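Putative laminarinase (PDB 2CL2) probably hydrolyses O-glycosidic bonds in beta-glucans such as laminarin, as a fungal member of glycoside hydrolase family 16. Local coordinates at residues V89-Q94 and N286-I291. Residues are numbered along the deposited sequence; the frame is centred on the assembly and turned at random.
With MAN (alpha-D-mannopyranose), chain B.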
loop_
_atom_site.group_PDB
_atom_site.type_symbol
_atom_site.label_atom_id
_atom_site.label_comp_id
_atom_site.label_asym_id
_atom_site.label_seq_id
_atom_site.Cartn_x
_atom_site.Cartn_y
_atom_site.Cartn_z
ATOM N N VAL A 89 7.254 -7.360 -4.547
ATOM C CA VAL A 89 6.942 -6.234 -5.423
ATOM C C VAL A 89 8.158 -5.827 -6.233
ATOM O O VAL A 89 9.164 -5.414 -5.671
ATOM C CB VAL A 89 6.472 -5.023 -4.607
ATOM C CG1 VAL A 89 6.114 -3.839 -5.523
ATOM C CG2 VAL A 89 5.304 -5.403 -3.711
ATOM N N ARG A 90 8.063 -5.947 -7.553
ATOM C CA ARG A 90 9.174 -5.605 -8.435
ATOM C C ARG A 90 9.218 -4.113 -8.744
ATOM O O ARG A 90 10.291 -3.563 -8.964
ATOM C CB ARG A 90 9.061 -6.358 -9.752
ATOM C CG ARG A 90 8.906 -7.866 -9.615
ATOM C CD ARG A 90 9.087 -8.517 -10.967
ATOM N NE ARG A 90 8.915 -9.969 -10.963
ATOM C CZ ARG A 90 7.839 -10.622 -11.393
ATOM N NH1 ARG A 90 6.765 -9.994 -11.844
ATOM N NH2 ARG A 90 7.827 -11.942 -11.349
ATOM N N HIS A 91 8.054 -3.471 -8.772
ATOM C CA HIS A 91 7.929 -2.072 -9.174
ATOM C C HIS A 91 6.685 -1.508 -8.510
ATOM O O HIS A 91 5.662 -2.197 -8.414
ATOM C CB HIS A 91 7.772 -1.991 -10.698
ATOM C CG HIS A 91 8.022 -0.629 -11.286
ATOM N ND1 HIS A 91 7.035 0.327 -11.411
ATOM C CD2 HIS A 91 9.138 -0.088 -11.836
ATOM C CE1 HIS A 91 7.539 1.402 -11.994
ATOM N NE2 HIS A 91 8.813 1.174 -12.262
ATOM N N MET A 92 6.758 -0.250 -8.092
ATOM C CA MET A 92 5.576 0.451 -7.599
ATOM C C MET A 92 5.396 1.713 -8.435
ATOM O O MET A 92 6.335 2.188 -9.073
ATOM C CB MET A 92 5.690 0.808 -6.110
ATOM C CG MET A 92 6.682 1.925 -5.792
ATOM S SD MET A 92 6.505 2.536 -4.097
ATOM C CE MET A 92 7.033 1.116 -3.138
ATOM N N PRO A 93 4.178 2.256 -8.462
ATOM C CA PRO A 93 3.989 3.437 -9.289
ATOM C C PRO A 93 4.902 4.595 -8.908
ATOM O O PRO A 93 5.122 4.875 -7.722
ATOM C CB PRO A 93 2.512 3.789 -9.049
ATOM C CG PRO A 93 1.885 2.478 -8.714
ATOM C CD PRO A 93 2.915 1.810 -7.849
ATOM N N GLN A 94 5.414 5.275 -9.931
ATOM C CA GLN A 94 6.129 6.513 -9.715
ATOM C C GLN A 94 5.642 7.582 -10.680
ATOM O O GLN A 94 4.989 7.282 -11.693
ATOM C CB GLN A 94 7.638 6.298 -9.839
ATOM C CG GLN A 94 8.130 5.966 -11.232
ATOM C CD GLN A 94 9.635 5.864 -11.289
ATOM O OE1 GLN A 94 10.224 4.915 -10.797
ATOM N NE2 GLN A 94 10.266 6.862 -11.874
ATOM N N ASN A 286 5.425 5.027 -16.175
ATOM C CA ASN A 286 6.025 4.283 -15.060
ATOM C C ASN A 286 5.177 4.278 -13.785
ATOM O O ASN A 286 5.647 3.880 -12.714
ATOM C CB ASN A 286 7.455 4.768 -14.808
ATOM C CG ASN A 286 8.407 4.344 -15.913
ATOM O OD1 ASN A 286 8.313 3.236 -16.432
ATOM N ND2 ASN A 286 9.341 5.219 -16.256
ATOM N N ALA A 287 3.910 4.665 -13.917
ATOM C CA ALA A 287 2.963 4.621 -12.804
ATOM C C ALA A 287 2.276 3.259 -12.780
ATOM O O ALA A 287 1.076 3.146 -13.015
ATOM C CB ALA A 287 1.941 5.762 -12.921
ATOM N N TYR A 288 3.058 2.218 -12.503
ATOM C CA TYR A 288 2.534 0.862 -12.439
ATOM C C TYR A 288 3.120 0.093 -11.273
ATOM O O TYR A 288 4.262 0.304 -10.873
ATOM C CB TYR A 288 2.790 0.093 -13.751
ATOM C CG TYR A 288 4.243 -0.172 -14.099
ATOM C CD1 TYR A 288 4.866 -1.366 -13.750
ATOM C CD2 TYR A 288 4.984 0.760 -14.814
ATOM C CE1 TYR A 288 6.189 -1.610 -14.077
ATOM C CE2 TYR A 288 6.308 0.520 -15.153
ATOM C CZ TYR A 288 6.905 -0.660 -14.786
ATOM O OH TYR A 288 8.231 -0.879 -15.113
ATOM N N TRP A 289 2.295 -0.791 -10.733
ATOM C CA TRP A 289 2.735 -1.863 -9.867
ATOM C C TRP A 289 3.123 -3.040 -10.755
ATOM O O TRP A 289 2.424 -3.338 -11.721
ATOM C CB TRP A 289 1.584 -2.352 -8.992
ATOM C CG TRP A 289 1.113 -1.431 -7.926
ATOM C CD1 TRP A 289 0.044 -0.596 -7.969
ATOM C CD2 TRP A 289 1.659 -1.316 -6.610
ATOM N NE1 TRP A 289 -0.099 0.049 -6.763
ATOM C CE2 TRP A 289 0.887 -0.371 -5.912
ATOM C CE3 TRP A 289 2.756 -1.891 -5.969
ATOM C CZ2 TRP A 289 1.157 -0.012 -4.586
ATOM C CZ3 TRP A 289 3.026 -1.533 -4.659
ATOM C CH2 TRP A 289 2.235 -0.601 -3.983
ATOM N N ASP A 290 4.216 -3.715 -10.404
ATOM C CA ASP A 290 4.579 -4.999 -10.981
ATOM C C ASP A 290 4.783 -5.886 -9.762
ATOM O O ASP A 290 5.729 -5.687 -9.012
ATOM C CB ASP A 290 5.851 -4.878 -11.830
ATOM C CG ASP A 290 6.358 -6.210 -12.345
ATOM O OD1 ASP A 290 5.903 -7.260 -11.872
ATOM O OD2 ASP A 290 7.250 -6.193 -13.219
ATOM N N ILE A 291 3.861 -6.822 -9.565
ATOM C CA ILE A 291 3.823 -7.657 -8.369
ATOM C C ILE A 291 4.070 -9.104 -8.778
ATOM O O ILE A 291 3.386 -9.642 -9.651
ATOM C CB ILE A 291 2.474 -7.487 -7.620
ATOM C CG1 ILE A 291 2.401 -6.065 -7.056
ATOM C CG2 ILE A 291 2.315 -8.524 -6.517
ATOM C CD1 ILE A 291 1.010 -5.594 -6.728
HETATM C C1 MAN B . 13.398 -10.722 -16.369
HETATM C C2 MAN B . 13.697 -12.120 -15.853
HETATM C C3 MAN B . 12.601 -12.640 -14.936
HETATM C C4 MAN B . 12.277 -11.624 -13.849
HETATM C C5 MAN B . 12.096 -10.220 -14.426
HETATM C C6 MAN B . 12.033 -9.199 -13.299
HETATM O O2 MAN B . 14.909 -12.081 -15.150
HETATM O O3 MAN B . 13.023 -13.849 -14.339
HETATM O O4 MAN B . 11.089 -12.025 -13.199
HETATM O O5 MAN B . 13.173 -9.857 -15.277
HETATM O O6 MAN B . 11.563 -7.972 -13.813
HETATM O O HOH W 1 5.586 7.487 -14.358
#
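Asp290 O is gripped by two backbone donors of segment 89-94, Arg90 N at 2.8 Å and His91 N at 3.2 Å. The first arrives nearly end-on to the carbonyl, the second in its plane on a lone pair. Two residues thus face one, and the pairing slips by a residue between Val89–Ile291 and His91–Asp290, which defines a classic beta bulge. Asp290 N returns a bond to His91 O. Arg90 NH1 reaches the syn lone pair of Asp290 OD1 at 2.9 Å, a salt bridge close to the guanidinium plane although the carboxylate is turned 67° from it; Arg90 NH2 also hydrogen-bonds Asp50 O. In one of the two sheets of the GH16 beta-jelly-roll sandwich, strand 288-297 runs between strands 83-89 and 51-55, and the bulge falls where the chain leaves 83-89 and turns a corner. His91, its CG anti to the backbone N (chi1 -163°), lays its imidazole flat over the Tyr288 ring: planes 4° apart and centroids 3.8 Å apart describe an offset stack. The imidazole's rotation is further fixed by ND1, which donates to Tyr288 O at 2.8 Å. On the other side of the sheet, Pro93 CD sits 3.5 Å from the centroid of the Trp289 five-membered ring, almost on its normal; Met92 CB makes a second CH-pi contact over the six-membered ring, nearer its rim, and Val89 CG1 meets the indole edge at Trp289 CE3, 3.9 Å away.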